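NANS (YJHS), A 9-O-acetyl N-acetylneuraminic acid esterase (Escherichia coli O157:H7 EDL933, PDB 3PT5) is an SGNH-type esterase that hydrolyses the 9-O-acetyl group of 9-O-acetyl-N-acetylneuraminic acid, probably allowing the bacterium to grow on this host sialic acid. Local coordinates at residues Q29-A34 against D237-W242; N303-T306 against S311-S314; K53-F58 against T171-V176; D166-T171 against R216-Y221; D43-P48 against A317-I322. One frame throughout, in Å; residues are numbered along the deposited sequence.

Contact 1. Residues Q29-A34 against D237-W242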
# COMPACT_ATOMS: atom_id res chain seq x y z
N GLN A 29 -4.82 -2.21 4.74
CA GLN A 29 -5.34 -1.07 5.50
C GLN A 29 -4.30 0.05 5.64
O GLN A 29 -3.43 0.16 4.78
CB GLN A 29 -6.06 -1.50 6.78
CG GLN A 29 -5.23 -2.16 7.87
CD GLN A 29 -6.15 -2.82 8.89
OE1 GLN A 29 -6.23 -4.04 8.95
NE2 GLN A 29 -6.89 -2.02 9.65
N SER A 30 -4.40 0.86 6.68
CA SER A 30 -3.62 2.10 6.75
C SER A 30 -2.13 1.98 6.50
O SER A 30 -1.55 2.84 5.86
CB SER A 30 -3.86 2.85 8.06
OG SER A 30 -3.40 2.09 9.15
N ASN A 31 -1.50 0.92 7.03
CA ASN A 31 -0.03 0.86 6.92
C ASN A 31 0.50 0.42 5.55
O ASN A 31 1.69 0.51 5.29
CB ASN A 31 0.58 0.07 8.09
CG ASN A 31 0.65 0.92 9.34
OD1 ASN A 31 1.08 2.09 9.27
ND2 ASN A 31 0.19 0.38 10.49
N ALA A 32 -0.41 0.04 4.67
CA ALA A 32 -0.09 -0.28 3.28
C ALA A 32 -0.06 0.99 2.41
O ALA A 32 0.50 0.98 1.32
CB ALA A 32 -1.09 -1.24 2.70
N MET A 33 -0.67 2.05 2.92
CA MET A 33 -0.93 3.24 2.12
C MET A 33 -0.38 4.50 2.78
O MET A 33 0.45 4.43 3.67
CB MET A 33 -2.43 3.37 1.86
CG MET A 33 -3.30 3.26 3.10
SD MET A 33 -5.03 3.61 2.73
CE MET A 33 -4.95 5.37 2.35
N ALA A 34 -0.85 5.67 2.34
CA ALA A 34 -0.23 6.90 2.74
C ALA A 34 -0.75 7.38 4.09
O ALA A 34 -1.67 8.17 4.17
CB ALA A 34 -0.49 7.96 1.64
N ASP A 237 4.62 -6.62 8.09
CA ASP A 237 4.38 -6.52 9.53
C ASP A 237 3.65 -5.21 9.89
O ASP A 237 3.25 -4.41 9.01
CB ASP A 237 5.75 -6.61 10.22
CG ASP A 237 5.69 -7.20 11.65
OD1 ASP A 237 4.58 -7.44 12.18
OD2 ASP A 237 6.78 -7.41 12.23
N THR A 238 3.45 -4.98 11.18
CA THR A 238 2.79 -3.77 11.66
C THR A 238 3.70 -3.07 12.68
O THR A 238 4.84 -3.51 12.90
CB THR A 238 1.40 -4.10 12.23
OG1 THR A 238 0.71 -2.87 12.56
CG2 THR A 238 1.48 -4.98 13.45
N THR A 239 3.22 -1.95 13.24
CA THR A 239 4.05 -1.17 14.17
C THR A 239 4.09 -1.75 15.57
O THR A 239 3.26 -2.59 15.94
CB THR A 239 3.56 0.29 14.31
OG1 THR A 239 2.45 0.33 15.21
CG2 THR A 239 3.18 0.86 12.97
N TRP A 240 5.01 -1.22 16.37
CA TRP A 240 5.21 -1.71 17.72
C TRP A 240 3.98 -1.52 18.58
O TRP A 240 3.76 -2.30 19.50
CB TRP A 240 6.41 -1.02 18.37
CG TRP A 240 6.32 0.47 18.56
CD1 TRP A 240 6.89 1.43 17.75
CD2 TRP A 240 5.73 1.17 19.66
NE1 TRP A 240 6.66 2.70 18.28
CE2 TRP A 240 5.96 2.56 19.45
CE3 TRP A 240 5.03 0.77 20.81
CZ2 TRP A 240 5.49 3.54 20.33
CZ3 TRP A 240 4.56 1.76 21.69
CH2 TRP A 240 4.79 3.12 21.44
N TYR A 241 3.19 -0.48 18.28
CA TYR A 241 1.94 -0.23 19.03
C TYR A 241 1.03 -1.46 19.02
O TYR A 241 0.53 -1.94 20.08
CB TYR A 241 1.20 1.00 18.47
CG TYR A 241 -0.21 1.06 19.04
CD1 TYR A 241 -0.43 1.53 20.33
CD2 TYR A 241 -1.29 0.58 18.31
CE1 TYR A 241 -1.71 1.54 20.88
CE2 TYR A 241 -2.58 0.58 18.85
CZ TYR A 241 -2.77 1.06 20.14
OH TYR A 241 -4.01 1.07 20.69
N TRP A 242 0.80 -1.99 17.81
CA TRP A 242 -0.15 -3.08 17.60
C TRP A 242 0.39 -4.40 18.19
O TRP A 242 -0.32 -5.13 18.87
CB TRP A 242 -0.39 -3.22 16.10
CG TRP A 242 -1.10 -2.03 15.53
CD1 TRP A 242 -0.53 -1.00 14.79
CD2 TRP A 242 -2.47 -1.68 15.72
NE1 TRP A 242 -1.49 -0.09 14.46
CE2 TRP A 242 -2.69 -0.45 15.02
CE3 TRP A 242 -3.55 -2.29 16.38
CZ2 TRP A 242 -3.94 0.18 14.96
CZ3 TRP A 242 -4.81 -1.66 16.33
CH2 TRP A 242 -4.99 -0.43 15.62
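Asn31 carries this contact through a single atom: its ND2 lies 3.9 Å from Thr238 OG1 and equally 3.9 Å from Thr239 CG2, so the amide nitrogen meets one hydroxyl and one methyl at van der Waals range. The Asn31 side chain runs at about a right angle to that of Thr239. Trp242 comes next, its NE1 4.3 Å from Asn31 ND2, which approaches the indole obliquely. These separations suit packing; the polar ends are bonded to third parties. Glu192 OE2 takes hydrogen bonds with both Asn31 ND2 and Thr238 OG1, and Ser311 O draws in Asn31 ND2 together with Trp242 NE1, so one carboxylate and one carbonyl bridge the two segments. Asn31 belongs to a Gln-Ser-Asn sequence in the short 3-10 turn that follows strand 20-28, consistent with the nucleophile turn of SGNH hydrolases. On the other segment, Thr239 is the N-cap of helix 240-245: its OG1 accepts a weak bond from Tyr241 N, 3.3 Å long and bent to 129°; the same hydroxyl is also hydrogen-bonded to Ser310 O. With OG1 set between the backbone N and the carbonyl carbon (chi1 80°), it reaches forward to that amide, while CG2 stands anti to the carbonyl carbon and meets Asn31. Tyr241 CD2 lies 3.6 Å above the Trp242 ring, over its centre, covering one face of the indole.

Contact 2. Residues N303-T306 against S311-S314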
# COMPACT_ATOMS: atom_id res chain seq x y z
N ASN A 303 -5.24 18.50 11.87
CA ASN A 303 -4.60 18.09 10.62
C ASN A 303 -3.95 16.70 10.61
O ASN A 303 -3.43 16.27 9.57
CB ASN A 303 -3.62 19.17 10.14
CG ASN A 303 -2.57 19.45 11.13
OD1 ASN A 303 -1.86 18.54 11.57
ND2 ASN A 303 -2.46 20.71 11.54
N TRP A 304 -4.00 15.97 11.72
CA TRP A 304 -3.36 14.63 11.71
C TRP A 304 -4.36 13.56 11.30
O TRP A 304 -5.54 13.86 11.11
CB TRP A 304 -2.67 14.32 13.04
CG TRP A 304 -3.53 14.17 14.27
CD1 TRP A 304 -4.81 13.69 14.35
CD2 TRP A 304 -3.12 14.41 15.61
NE1 TRP A 304 -5.21 13.64 15.67
CE2 TRP A 304 -4.19 14.09 16.46
CE3 TRP A 304 -1.93 14.89 16.18
CZ2 TRP A 304 -4.11 14.20 17.85
CZ3 TRP A 304 -1.87 15.03 17.56
CH2 TRP A 304 -2.95 14.71 18.36
N THR A 305 -3.90 12.32 11.15
CA THR A 305 -4.77 11.25 10.73
C THR A 305 -5.53 10.81 11.97
O THR A 305 -6.66 11.26 12.20
CB THR A 305 -3.99 10.11 10.02
OG1 THR A 305 -2.94 9.64 10.88
CG2 THR A 305 -3.41 10.62 8.71
N THR A 306 -4.85 10.05 12.82
CA THR A 306 -5.44 9.36 13.94
C THR A 306 -4.82 9.91 15.24
O THR A 306 -3.62 10.23 15.28
CB THR A 306 -5.18 7.85 13.73
OG1 THR A 306 -6.08 7.32 12.73
CG2 THR A 306 -5.27 7.07 15.02
N SER A 311 0.38 4.19 15.83
CA SER A 311 -0.30 3.15 15.10
C SER A 311 0.07 3.05 13.62
O SER A 311 -0.27 2.04 12.95
CB SER A 311 -1.81 3.33 15.24
OG SER A 311 -2.21 4.58 14.69
N HIS A 312 0.73 4.09 13.11
CA HIS A 312 1.18 4.11 11.72
C HIS A 312 2.66 4.40 11.55
O HIS A 312 3.26 5.19 12.32
CB HIS A 312 0.42 5.14 10.91
CG HIS A 312 -1.03 5.14 11.17
ND1 HIS A 312 -1.79 6.00 11.88
CD2 HIS A 312 -1.87 4.20 10.64
CE1 HIS A 312 -3.08 5.55 11.78
NE2 HIS A 312 -3.10 4.46 11.04
N PHE A 313 3.24 3.78 10.52
CA PHE A 313 4.65 4.04 10.17
C PHE A 313 4.83 5.44 9.64
O PHE A 313 3.92 6.00 9.03
CB PHE A 313 5.14 3.06 9.13
CG PHE A 313 5.22 1.66 9.62
CD1 PHE A 313 6.24 1.27 10.52
CD2 PHE A 313 4.33 0.71 9.11
CE1 PHE A 313 6.32 -0.06 10.95
CE2 PHE A 313 4.42 -0.64 9.51
CZ PHE A 313 5.40 -1.00 10.43
N SER A 314 6.01 6.01 9.92
CA SER A 314 6.34 7.39 9.52
C SER A 314 6.62 7.49 8.03
O SER A 314 6.90 6.49 7.35
CB SER A 314 7.58 7.90 10.30
OG SER A 314 8.76 7.13 9.93
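The loop leading into helix 315-335 brings His312 to the C-terminal end of the parallel strands, where SGNH hydrolases keep their active-site histidine; here Thr305 and Thr306 line one side of its imidazole. Ser30 OG lies close to both NE2 and CD2 of His312, a proximity consistent with a Ser-His pair. The threonines come to the ND1-CE1 side of the ring. Thr306 crosses the imidazole at about a right angle and meets its edge: OG1 sits near the ring plane, 3.6 Å from His312 CE1, and CB lies in plane at 3.7 Å from the same carbon. Thr306 is deposited in two conformers, and these distances hold for one of them. In that copy OG1 stands beside the backbone N (chi1 -77°) and CG2 points anti to it, toward Ser311, whose OG is 4.0 Å from this methyl. Thr305 comes in obliquely, its OG1 3.9 Å from His312 ND1; that hydroxyl is hydrogen-bonded to Glu37 OE2, which restrains it. Tyr35 also meets the imidazole, with the two planes at about 35°. The backbone of His312 is bonded to that of Asn280, and Ser314 caps helix 315-335 through OG to Ala317 N. Against one face of the imidazole rests the preceding residue: Ser311 OG, itself hydrogen-bonded to Leu308 O, lies 3.0 Å above the His312 plane, displaced toward the rim.

Contact 3. Residues K53-F58 against T171-V176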
# COMPACT_ATOMS: atom_id res chain seq x y z
N LYS A 53 4.11 4.39 -12.71
CA LYS A 53 2.69 4.74 -12.92
C LYS A 53 1.80 4.04 -11.91
O LYS A 53 2.25 3.17 -11.15
CB LYS A 53 2.26 4.36 -14.34
CG LYS A 53 3.10 4.96 -15.43
CD LYS A 53 2.89 6.47 -15.54
CE LYS A 53 3.66 7.00 -16.75
NZ LYS A 53 3.77 8.48 -16.64
N GLN A 54 0.54 4.48 -11.86
CA GLN A 54 -0.47 3.81 -11.05
C GLN A 54 -1.77 3.80 -11.81
O GLN A 54 -1.93 4.56 -12.76
CB GLN A 54 -0.63 4.49 -9.68
CG GLN A 54 -1.23 5.94 -9.77
CD GLN A 54 -1.36 6.60 -8.43
OE1 GLN A 54 -1.91 6.00 -7.49
NE2 GLN A 54 -0.87 7.85 -8.30
N LEU A 55 -2.68 2.94 -11.41
CA LEU A 55 -4.05 3.00 -11.92
C LEU A 55 -4.85 4.02 -11.14
O LEU A 55 -4.99 3.92 -9.93
CB LEU A 55 -4.74 1.63 -11.87
CG LEU A 55 -4.30 0.48 -12.78
CD1 LEU A 55 -5.34 -0.62 -12.68
CD2 LEU A 55 -4.18 0.90 -14.23
N ALA A 56 -5.38 5.01 -11.85
CA ALA A 56 -6.14 6.11 -11.21
C ALA A 56 -7.44 5.67 -10.57
O ALA A 56 -8.02 4.66 -10.92
CB ALA A 56 -6.44 7.22 -12.22
N ARG A 57 -7.92 6.50 -9.64
CA ARG A 57 -9.19 6.28 -8.96
C ARG A 57 -9.95 7.59 -8.85
O ARG A 57 -11.16 7.61 -9.12
CB ARG A 57 -8.98 5.69 -7.56
CG ARG A 57 -10.30 5.30 -6.88
CD ARG A 57 -10.10 4.71 -5.47
NE ARG A 57 -9.18 3.58 -5.45
CZ ARG A 57 -9.55 2.32 -5.63
NH1 ARG A 57 -8.65 1.33 -5.59
NH2 ARG A 57 -10.83 2.03 -5.81
N PHE A 58 -9.26 8.65 -8.44
CA PHE A 58 -9.93 9.91 -8.07
C PHE A 58 -10.27 10.66 -9.35
O PHE A 58 -9.89 10.25 -10.45
CB PHE A 58 -9.04 10.76 -7.17
CG PHE A 58 -8.44 9.98 -5.99
CD1 PHE A 58 -9.17 9.00 -5.31
CD2 PHE A 58 -7.16 10.27 -5.55
CE1 PHE A 58 -8.61 8.30 -4.25
CE2 PHE A 58 -6.60 9.58 -4.48
CZ PHE A 58 -7.31 8.61 -3.84
N THR A 171 -6.55 -5.29 -10.56
CA THR A 171 -5.40 -6.12 -10.94
C THR A 171 -5.58 -6.67 -12.35
O THR A 171 -4.64 -6.63 -13.17
CB THR A 171 -5.16 -7.24 -9.92
OG1 THR A 171 -4.87 -6.65 -8.66
CG2 THR A 171 -3.97 -8.14 -10.33
N ARG A 172 -6.79 -7.15 -12.63
CA ARG A 172 -7.09 -7.68 -13.97
C ARG A 172 -6.94 -6.59 -15.00
O ARG A 172 -6.35 -6.82 -16.04
CB ARG A 172 -8.52 -8.19 -14.03
CG ARG A 172 -8.73 -9.57 -13.51
CD ARG A 172 -10.23 -9.85 -13.56
NE ARG A 172 -10.53 -11.26 -13.32
CZ ARG A 172 -11.66 -11.71 -12.78
NH1 ARG A 172 -12.62 -10.86 -12.41
NH2 ARG A 172 -11.83 -13.02 -12.62
N ALA A 173 -7.45 -5.39 -14.70
CA ALA A 173 -7.43 -4.26 -15.62
C ALA A 173 -6.00 -3.91 -15.97
O ALA A 173 -5.69 -3.55 -17.11
CB ALA A 173 -8.14 -3.03 -15.02
N ALA A 174 -5.12 -4.00 -14.97
CA ALA A 174 -3.72 -3.66 -15.18
C ALA A 174 -3.06 -4.65 -16.15
O ALA A 174 -2.23 -4.24 -16.98
CB ALA A 174 -2.98 -3.63 -13.85
N LEU A 175 -3.43 -5.92 -16.04
CA LEU A 175 -2.87 -6.98 -16.90
C LEU A 175 -3.47 -6.94 -18.30
O LEU A 175 -2.75 -7.08 -19.30
CB LEU A 175 -3.01 -8.36 -16.25
CG LEU A 175 -2.27 -8.49 -14.89
CD1 LEU A 175 -2.54 -9.84 -14.22
CD2 LEU A 175 -0.77 -8.23 -15.02
N VAL A 176 -4.78 -6.71 -18.38
CA VAL A 176 -5.51 -6.58 -19.65
C VAL A 176 -5.08 -5.41 -20.53
O VAL A 176 -5.17 -5.48 -21.76
CB VAL A 176 -7.04 -6.49 -19.37
CG1 VAL A 176 -7.81 -5.92 -20.57
CG2 VAL A 176 -7.57 -7.81 -18.93
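This is apolar strand-to-helix packing inside the three-layer alpha/beta/alpha sandwich of the SGNH fold: Leu55, at the end of strand 52-55, projects from the sheet onto helix 162-176 and settles against Ala173 and Ala174. The evidence is a single methyl. Leu55 CD1 is 4.0 Å from Ala174 CB and 4.4 Å from Ala173 CB, so it rests across two consecutive alanines. Its reach comes from chi2 at -169°, which carries CD1 anti to CA and out along the leucine chain. Because the helix offers only methyl side chains at these two positions, the backbones draw close: the CA atoms of Leu55 and Ala174 are 7.4 Å apart. Ala174 faces the sheet more widely, touching Leu125 and Val127 of strand 122-130 and Val23 of strand 20-28, while the backbone of Leu55 is bonded to that of Ile126. The helix is regular here, with Val176 N bonding to Arg172 O at 2.8 Å. Polar ties flank the apolar patch, Arg170 NH2 donating to Leu55 O and Arg57 NH2 forming a salt bridge with Asp166 OD2. Leu55 CD1 also lies over the main chain of the helix, 4.1 Å from Ala174 N.

Contact 4. Residues D166-T171 against R216-Y221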
# COMPACT_ATOMS: atom_id res chain seq x y z
N ASP A 166 -12.69 -4.76 -6.05
CA ASP A 166 -11.83 -3.65 -6.46
C ASP A 166 -10.40 -4.18 -6.64
O ASP A 166 -9.75 -3.89 -7.65
CB ASP A 166 -11.93 -2.56 -5.38
CG ASP A 166 -11.27 -1.25 -5.77
OD1 ASP A 166 -10.04 -1.12 -5.55
OD2 ASP A 166 -11.96 -0.31 -6.26
N LEU A 167 -9.95 -4.99 -5.69
CA LEU A 167 -8.65 -5.65 -5.76
C LEU A 167 -8.49 -6.52 -7.01
O LEU A 167 -7.49 -6.39 -7.74
CB LEU A 167 -8.44 -6.49 -4.50
CG LEU A 167 -7.21 -7.37 -4.38
CD1 LEU A 167 -5.96 -6.51 -4.27
CD2 LEU A 167 -7.36 -8.27 -3.19
N VAL A 168 -9.47 -7.38 -7.26
CA VAL A 168 -9.44 -8.30 -8.41
C VAL A 168 -9.63 -7.54 -9.73
O VAL A 168 -8.86 -7.71 -10.68
CB VAL A 168 -10.47 -9.46 -8.23
CG1 VAL A 168 -10.80 -10.16 -9.58
CG2 VAL A 168 -9.92 -10.46 -7.27
N SER A 169 -10.63 -6.66 -9.76
CA SER A 169 -10.98 -5.92 -10.95
C SER A 169 -9.86 -4.99 -11.42
O SER A 169 -9.56 -4.95 -12.63
CB SER A 169 -12.30 -5.18 -10.75
OG SER A 169 -12.20 -3.83 -11.18
N ARG A 170 -9.21 -4.30 -10.48
CA ARG A 170 -8.09 -3.41 -10.83
C ARG A 170 -6.83 -4.18 -11.23
O ARG A 170 -6.12 -3.75 -12.12
CB ARG A 170 -7.79 -2.45 -9.68
CG ARG A 170 -8.76 -1.32 -9.66
CD ARG A 170 -8.75 -0.59 -8.38
NE ARG A 170 -7.60 0.26 -8.09
CZ ARG A 170 -7.33 1.44 -8.65
NH1 ARG A 170 -8.01 1.88 -9.72
NH2 ARG A 170 -6.33 2.14 -8.18
N THR A 171 -6.55 -5.29 -10.56
CA THR A 171 -5.40 -6.12 -10.94
C THR A 171 -5.58 -6.67 -12.35
O THR A 171 -4.64 -6.63 -13.17
CB THR A 171 -5.16 -7.24 -9.92
OG1 THR A 171 -4.87 -6.65 -8.66
CG2 THR A 171 -3.97 -8.14 -10.33
N ARG A 216 -7.81 -17.98 -8.00
CA ARG A 216 -8.78 -18.56 -8.93
C ARG A 216 -9.17 -17.51 -9.96
O ARG A 216 -9.12 -17.77 -11.17
CB ARG A 216 -10.03 -19.09 -8.20
CG ARG A 216 -9.78 -20.35 -7.36
CD ARG A 216 -11.08 -21.01 -6.89
NE ARG A 216 -11.81 -20.19 -5.92
CZ ARG A 216 -11.64 -20.23 -4.60
NH1 ARG A 216 -10.76 -21.06 -4.06
NH2 ARG A 216 -12.37 -19.44 -3.82
N ASP A 217 -9.48 -16.29 -9.49
CA ASP A 217 -9.96 -15.21 -10.36
C ASP A 217 -8.93 -14.62 -11.34
O ASP A 217 -9.30 -14.00 -12.34
CB ASP A 217 -10.60 -14.09 -9.52
CG ASP A 217 -11.93 -14.50 -8.90
OD1 ASP A 217 -12.52 -15.51 -9.33
OD2 ASP A 217 -12.41 -13.80 -7.98
N LEU A 218 -7.64 -14.83 -11.06
CA LEU A 218 -6.56 -14.28 -11.89
C LEU A 218 -5.85 -15.36 -12.72
O LEU A 218 -5.11 -15.04 -13.65
CB LEU A 218 -5.54 -13.52 -11.03
CG LEU A 218 -5.83 -12.06 -10.67
CD1 LEU A 218 -5.86 -11.23 -11.94
CD2 LEU A 218 -7.14 -11.90 -9.89
N LYS A 219 -6.12 -16.62 -12.39
CA LYS A 219 -5.42 -17.77 -12.97
C LYS A 219 -5.35 -17.78 -14.50
O LYS A 219 -4.32 -18.16 -15.08
CB LYS A 219 -6.06 -19.07 -12.49
CG LYS A 219 -5.18 -20.30 -12.63
CD LYS A 219 -5.95 -21.55 -12.26
CE LYS A 219 -5.02 -22.72 -11.95
NZ LYS A 219 -4.53 -22.68 -10.53
N GLN A 220 -6.44 -17.35 -15.14
CA GLN A 220 -6.55 -17.33 -16.60
C GLN A 220 -5.57 -16.37 -17.29
O GLN A 220 -5.40 -16.43 -18.51
CB GLN A 220 -7.98 -17.00 -17.01
CG GLN A 220 -8.44 -15.60 -16.65
CD GLN A 220 -9.80 -15.28 -17.23
OE1 GLN A 220 -10.52 -16.18 -17.69
NE2 GLN A 220 -10.17 -14.00 -17.22
N TYR A 221 -4.95 -15.50 -16.50
CA TYR A 221 -3.93 -14.57 -17.01
C TYR A 221 -2.55 -15.16 -16.79
O TYR A 221 -1.55 -14.42 -16.74
CB TYR A 221 -4.03 -13.20 -16.33
CG TYR A 221 -5.36 -12.51 -16.52
CD1 TYR A 221 -5.58 -11.66 -17.61
CD2 TYR A 221 -6.40 -12.70 -15.62
CE1 TYR A 221 -6.81 -11.03 -17.79
CE2 TYR A 221 -7.63 -12.08 -15.80
CZ TYR A 221 -7.83 -11.25 -16.88
OH TYR A 221 -9.05 -10.63 -17.04
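Val168 lays CG1 over the base of Asp217, 3.9 Å from its CB, and the two side chains cross at about a right angle. The pair lies where helix 162-176 packs beside helix 203-218, the connecting helices of successive beta-alpha-beta crossovers: the first leads into strand 182-189 and the second from it toward strand 233-236. Leu218 extends the apolar seam. Leu218 and Val168 run antiparallel alongside each other, Leu218 CD2 4.1 Å from Val168 CG1 and also 4.1 Å from Val168 CG2, so one leucine methyl touches both branches of the valine. The other methyl, CD1, reaches Thr171 CG2 at 4.0 Å. Phe214, from the same helix as Leu218, adds its side chain against Val168 and Thr171. Asp217 gives only its CB to this seam; its carboxylate turns to Tyr164 through OD2, and its carbonyl O receives Arg172 NH2, a second tie between the helices. Thr171 divides its branches by polarity. CG2 points anti to the backbone N and faces Leu218, whereas OG1 (chi1 -62°) folds back along its own helix, donates to Leu167 O at 2.8 Å and is also hydrogen-bonded to Thr25 OG1. The acceptor is shared, since Thr171 N also bonds to Leu167 O, one turn earlier. The hydroxyl meets Leu167 O at a C=O...donor angle of 160°, Thr171 OG1 standing 20° from the carbonyl plane.

Contact 5. Residues D43-P48 against A317-I322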
# COMPACT_ATOMS: atom_id res chain seq x y z
N ASP A 43 10.96 16.83 -4.48
CA ASP A 43 12.17 17.07 -5.27
C ASP A 43 13.24 15.99 -5.04
O ASP A 43 14.27 15.94 -5.72
CB ASP A 43 12.75 18.46 -4.96
CG ASP A 43 11.91 19.59 -5.55
OD1 ASP A 43 11.26 19.37 -6.60
OD2 ASP A 43 11.90 20.70 -4.97
N ARG A 44 13.02 15.14 -4.05
CA ARG A 44 14.04 14.21 -3.61
C ARG A 44 13.49 12.81 -3.59
O ARG A 44 13.21 12.23 -4.63
CB ARG A 44 14.55 14.60 -2.21
CG ARG A 44 15.36 15.90 -2.12
CD ARG A 44 15.32 16.46 -0.68
NE ARG A 44 16.24 17.58 -0.48
CZ ARG A 44 15.99 18.85 -0.82
NH1 ARG A 44 14.83 19.17 -1.40
NH2 ARG A 44 16.89 19.80 -0.59
N GLU A 45 13.31 12.28 -2.38
CA GLU A 45 12.95 10.90 -2.15
C GLU A 45 11.52 10.61 -2.61
O GLU A 45 11.19 9.47 -2.92
CB GLU A 45 13.15 10.57 -0.66
CG GLU A 45 14.55 11.02 -0.08
CD GLU A 45 14.61 12.48 0.40
OE1 GLU A 45 13.95 13.36 -0.20
OE2 GLU A 45 15.35 12.77 1.37
N ASP A 46 10.67 11.65 -2.69
CA ASP A 46 9.29 11.44 -3.19
C ASP A 46 9.06 11.95 -4.61
O ASP A 46 7.91 12.17 -4.99
CB ASP A 46 8.21 12.04 -2.27
CG ASP A 46 8.35 11.61 -0.83
OD1 ASP A 46 8.94 10.54 -0.56
OD2 ASP A 46 7.88 12.35 0.04
N ALA A 47 10.12 12.10 -5.40
CA ALA A 47 9.97 12.55 -6.77
C ALA A 47 9.27 11.50 -7.62
O ALA A 47 9.68 10.33 -7.64
CB ALA A 47 11.36 12.86 -7.37
N PRO A 48 8.23 11.90 -8.37
CA PRO A 48 7.61 10.97 -9.32
C PRO A 48 8.62 10.69 -10.44
O PRO A 48 9.58 11.45 -10.59
CB PRO A 48 6.45 11.80 -9.88
CG PRO A 48 6.17 12.85 -8.79
CD PRO A 48 7.53 13.20 -8.33
N ALA A 317 10.15 6.15 7.59
CA ALA A 317 10.22 4.67 7.55
C ALA A 317 9.76 4.12 6.21
O ALA A 317 10.28 3.12 5.72
CB ALA A 317 9.40 4.05 8.66
N ARG A 318 8.76 4.76 5.64
CA ARG A 318 8.20 4.26 4.39
C ARG A 318 9.20 4.45 3.25
O ARG A 318 9.42 3.54 2.47
CB ARG A 318 6.88 4.96 4.12
CG ARG A 318 5.84 4.49 5.14
CD ARG A 318 4.57 5.30 5.01
NE ARG A 318 3.72 5.21 6.21
CZ ARG A 318 2.82 4.27 6.44
NH1 ARG A 318 2.66 3.29 5.55
NH2 ARG A 318 2.08 4.31 7.57
N ARG A 319 9.85 5.61 3.21
CA ARG A 319 10.95 5.89 2.26
C ARG A 319 12.18 5.03 2.45
O ARG A 319 12.97 4.85 1.51
CB ARG A 319 11.44 7.34 2.39
CG ARG A 319 10.48 8.35 1.91
CD ARG A 319 10.99 9.73 2.26
NE ARG A 319 9.91 10.70 2.11
CZ ARG A 319 9.56 11.58 3.03
NH1 ARG A 319 10.23 11.65 4.18
NH2 ARG A 319 8.55 12.39 2.77
N GLY A 320 12.37 4.54 3.67
CA GLY A 320 13.57 3.79 4.00
C GLY A 320 13.33 2.29 4.17
O GLY A 320 13.12 1.57 3.20
N ILE A 321 13.37 1.83 5.41
CA ILE A 321 13.41 0.40 5.68
C ILE A 321 12.19 -0.33 5.15
O ILE A 321 12.29 -1.47 4.72
CB ILE A 321 13.60 0.12 7.21
CG1 ILE A 321 13.83 -1.37 7.49
CG2 ILE A 321 12.40 0.64 8.02
CD1 ILE A 321 15.10 -1.98 6.85
N ILE A 322 11.01 0.31 5.17
CA ILE A 322 9.80 -0.45 4.75
C ILE A 322 9.89 -0.79 3.26
O ILE A 322 9.71 -1.93 2.84
CB ILE A 322 8.50 0.32 5.05
CG1 ILE A 322 8.33 0.46 6.57
CG2 ILE A 322 7.29 -0.31 4.33
CD1 ILE A 322 7.25 1.39 6.96
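Charge dominates the meeting of Asp46 and Arg319. The guanidinium grips the carboxylate side-on, one nitrogen to each oxygen: Arg319 NE donates to Asp46 OD1 at 2.8 Å and Arg319 NH2 to Asp46 OD2, also at 2.8 Å. Both bonds are fairly straight, with N-H...O angles of 163° and 157°, and both use the syn side of the carboxylate. The fit is not quite flat, the two planes standing 32° apart, although both oxygens lie close to the guanidinium plane. Two bonds to two separate oxygens restrain the rotation of either group. Each end has further partners: Asp46 OD1 is bonded to His109 NE2 and Asp46 OD2 to Leu41 N, while Arg319 NH2 also donates to Leu39 O. The clustered donors should favour an ionised aspartate.

Apolar contact comes from Glu45, whose CB rests 3.7 Å from Arg319 CD, beside the extended part of the arginine chain. The Glu45 carboxylate stays farther off: Glu45 OE1 is 5.4 Å from Arg319 NE, near enough for some electrostatic attraction.

Backbone bonds shape both partners. Residues Arg44 to Ala47 form a type I turn, closed by Ala47 N to Arg44 O at 3.2 Å, and Asp46 occupies its third position. Across the contact, helix 315-335 widens into a pi-type turn, where Ile322 N reaches Ala317 O at 3.0 Å. Helix 107-114 joins both sides, through Arg112 to Ala47 O and Lys113 to Arg319 O, so the loop between strands 20-28 and 52-55 is tied to two helices at once.

In the fold
From the N terminus, contact 1 opens first, just after strand 20-28, and contact 5 opens later in the same loop; contact 1 closes at 237-242 and contact 5 only at 317-322, so the two cross. Contact 3 runs from strand 52-55 to 171-176, contact 4 from 166-171 to 216-221; they also cross, share Thr171 and nest inside both longer loops. Contact 2, a short closure before helix 315-335, follows contact 1 and lies within contact 5. Contact 3 joins sheet to helix 162-176 and contact 4 joins that helix to helix 203-218, across the chain's centre from contacts 1 and 2. Arg318 links contact 5 to contacts 1 and 2, through Asn31 O and Phe313 O.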